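Local coordinates for uncharacterized protein (Klebsiella pneumoniae, PDB 2A2L), which is of unknown function but belongs to the HbpS-like family, whose namesake is a haem-degrading protein, and assembles as eight copies, at residues A[36-46]-A[63-71]. Residues are numbered along the deposited sequence; the frame is centred on the assembly and turned at random.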
# COMPACT_ATOMS: atom_id res chain seq x y z
N VAL A 36 -0.45 -5.04 -24.69
CA VAL A 36 -0.30 -3.65 -24.20
C VAL A 36 1.03 -2.98 -24.62
O VAL A 36 2.08 -3.60 -24.56
CB VAL A 36 -0.53 -3.57 -22.70
CG1 VAL A 36 -0.79 -2.12 -22.23
CG2 VAL A 36 -1.70 -4.47 -22.33
N PHE A 37 0.97 -1.71 -25.03
CA PHE A 37 2.16 -0.90 -25.33
C PHE A 37 2.19 0.31 -24.43
O PHE A 37 1.17 0.98 -24.23
CB PHE A 37 2.16 -0.41 -26.78
CG PHE A 37 3.39 0.39 -27.18
CD1 PHE A 37 4.68 -0.18 -27.11
CD2 PHE A 37 3.26 1.70 -27.68
CE1 PHE A 37 5.83 0.54 -27.49
CE2 PHE A 37 4.40 2.45 -28.08
CZ PHE A 37 5.69 1.87 -27.99
N SER A 38 3.36 0.58 -23.87
CA SER A 38 3.54 1.77 -23.04
C SER A 38 4.77 2.51 -23.45
O SER A 38 5.69 1.90 -23.97
CB SER A 38 3.58 1.41 -21.57
OG SER A 38 2.44 0.64 -21.26
N VAL A 39 4.75 3.83 -23.24
CA VAL A 39 5.92 4.70 -23.42
C VAL A 39 5.96 5.67 -22.27
O VAL A 39 4.97 6.32 -21.96
CB VAL A 39 5.89 5.57 -24.73
CG1 VAL A 39 7.22 6.37 -24.87
CG2 VAL A 39 5.67 4.73 -25.97
N VAL A 40 7.13 5.79 -21.65
CA VAL A 40 7.35 6.81 -20.63
C VAL A 40 8.28 7.88 -21.18
O VAL A 40 9.14 7.59 -22.02
CB VAL A 40 7.92 6.20 -19.32
CG1 VAL A 40 6.86 5.28 -18.66
CG2 VAL A 40 9.22 5.41 -19.59
N ASP A 41 8.10 9.12 -20.73
CA ASP A 41 9.07 10.16 -21.05
C ASP A 41 10.39 10.03 -20.26
O ASP A 41 10.58 9.07 -19.50
CB ASP A 41 8.44 11.55 -20.96
CG ASP A 41 8.21 12.02 -19.53
OD1 ASP A 41 8.86 11.51 -18.59
OD2 ASP A 41 7.39 12.96 -19.36
N ARG A 42 11.28 11.01 -20.44
CA ARG A 42 12.67 10.99 -19.93
C ARG A 42 12.82 10.89 -18.39
O ARG A 42 13.84 10.39 -17.87
CB ARG A 42 13.38 12.24 -20.45
CG ARG A 42 14.80 12.46 -20.00
CD ARG A 42 14.89 13.38 -18.79
NE ARG A 42 16.03 13.01 -17.96
CZ ARG A 42 17.16 12.52 -18.45
NH1 ARG A 42 17.31 12.35 -19.75
NH2 ARG A 42 18.15 12.19 -17.63
N GLY A 43 11.82 11.39 -17.68
CA GLY A 43 11.77 11.22 -16.22
C GLY A 43 11.11 9.94 -15.76
O GLY A 43 10.96 9.71 -14.57
N GLY A 44 10.70 9.09 -16.69
CA GLY A 44 10.01 7.87 -16.32
C GLY A 44 8.51 8.04 -16.28
O GLY A 44 7.79 7.14 -15.83
N ASN A 45 8.03 9.18 -16.77
CA ASN A 45 6.62 9.53 -16.62
C ASN A 45 5.75 9.11 -17.79
O ASN A 45 6.09 9.34 -18.94
CB ASN A 45 6.48 11.02 -16.32
CG ASN A 45 7.10 11.38 -15.00
OD1 ASN A 45 6.79 10.77 -13.96
ND2 ASN A 45 8.00 12.35 -15.02
N THR A 46 4.61 8.51 -17.45
CA THR A 46 3.71 7.91 -18.38
C THR A 46 3.36 8.94 -19.45
O THR A 46 2.86 10.01 -19.14
CB THR A 46 2.44 7.47 -17.67
OG1 THR A 46 2.79 6.82 -16.45
CG2 THR A 46 1.64 6.52 -18.52
N SER A 63 3.34 -3.77 -18.62
CA SER A 63 3.84 -3.02 -19.78
C SER A 63 4.38 -1.65 -19.42
O SER A 63 5.48 -1.28 -19.85
CB SER A 63 2.77 -2.90 -20.86
OG SER A 63 2.99 -1.74 -21.65
N LEU A 64 3.62 -0.90 -18.62
CA LEU A 64 4.11 0.36 -18.01
C LEU A 64 5.42 0.18 -17.25
O LEU A 64 6.40 0.88 -17.48
CB LEU A 64 3.05 1.01 -17.11
CG LEU A 64 3.37 2.40 -16.54
CD1 LEU A 64 3.53 3.42 -17.66
CD2 LEU A 64 2.33 2.88 -15.49
N ASN A 65 5.46 -0.78 -16.35
CA ASN A 65 6.67 -0.91 -15.54
C ASN A 65 7.91 -1.39 -16.26
O ASN A 65 9.02 -1.09 -15.85
CB ASN A 65 6.41 -1.73 -14.30
CG ASN A 65 5.37 -1.10 -13.44
OD1 ASN A 65 5.35 0.14 -13.26
ND2 ASN A 65 4.49 -1.92 -12.92
N LYS A 66 7.70 -2.14 -17.33
CA LYS A 66 8.80 -2.47 -18.24
C LYS A 66 9.37 -1.21 -18.82
O LYS A 66 10.56 -1.10 -18.95
CB LYS A 66 8.35 -3.42 -19.36
CG LYS A 66 8.11 -4.85 -18.90
CD LYS A 66 7.48 -5.68 -20.00
CE LYS A 66 7.64 -7.18 -19.77
NZ LYS A 66 6.98 -7.93 -20.88
N ALA A 67 8.51 -0.24 -19.17
CA ALA A 67 9.02 1.01 -19.74
C ALA A 67 9.78 1.78 -18.66
O ALA A 67 10.92 2.21 -18.86
CB ALA A 67 7.88 1.86 -20.33
N TRP A 68 9.14 1.93 -17.51
CA TRP A 68 9.74 2.62 -16.39
C TRP A 68 11.04 1.96 -15.94
O TRP A 68 11.98 2.65 -15.56
CB TRP A 68 8.76 2.79 -15.24
CG TRP A 68 9.35 3.48 -14.05
CD1 TRP A 68 9.34 4.83 -13.77
CD2 TRP A 68 10.04 2.85 -12.96
NE1 TRP A 68 9.98 5.07 -12.59
CE2 TRP A 68 10.44 3.88 -12.07
CE3 TRP A 68 10.41 1.53 -12.68
CZ2 TRP A 68 11.16 3.62 -10.90
CZ3 TRP A 68 11.14 1.27 -11.52
CH2 TRP A 68 11.50 2.32 -10.64
N SER A 69 11.09 0.62 -16.00
CA SER A 69 12.32 -0.10 -15.68
C SER A 69 13.41 0.11 -16.73
O SER A 69 14.56 0.37 -16.39
CB SER A 69 12.04 -1.60 -15.53
OG SER A 69 11.32 -1.88 -14.35
N ALA A 70 13.03 -0.01 -17.99
CA ALA A 70 13.93 0.28 -19.09
C ALA A 70 14.54 1.70 -19.08
O ALA A 70 15.72 1.89 -19.42
CB ALA A 70 13.25 0.02 -20.40
N CYS A 71 13.74 2.69 -18.68
CA CYS A 71 14.21 4.08 -18.60
C CYS A 71 15.03 4.27 -17.34
O CYS A 71 16.03 4.97 -17.35
CB CYS A 71 13.02 5.04 -18.55
SG CYS A 71 13.48 6.80 -18.42
O HOH W 1 10.22 7.90 -11.97
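S38 and S63 meet hydroxyl to hydroxyl in a hydrogen bond that either could donate; at 2.5 Å, OG to OG is unusually short, so its exact length is doubtful. Strand 36-41 and the 63-71 part of helix 59-72 run here at 34° to each other. S63 OG, swung anti to its backbone N (chi1 153°), also bonds to G121 O in the adjacent strand 116-123. Further along, V40 spreads its methyls under the helix: CG2 touches A67 CB at 3.9 Å and C71 CB at 4.0 Å, while CG1 meets L64 CD1, the two side chains crossing at about a right angle. L64 CD1 also packs on T46 CG2. C71 SG lies 3.6 Å from R42 O, and G44 O approaches W68 CD1 at 3.5 Å, in the indole plane, as does a water accepting from NE1; R100 makes a cation-pi contact with the ring. G44 N to D41 O closes the type I turn; D41 OD1 braces it and the next residue, accepting from G43 N (an Asx turn) and N45 N on opposite faces of the carboxylate, while OD2 pairs with R51 of the second subunit. S38 and V40 point at helix 59-72, F37 and V39 away, touching helix 14-30. Helix 59-72 thus packs on one face of the antiparallel sheet of this GAF-clan family member, its buried serine hydroxyl joining it to two neighbouring strands beside an apolar middle.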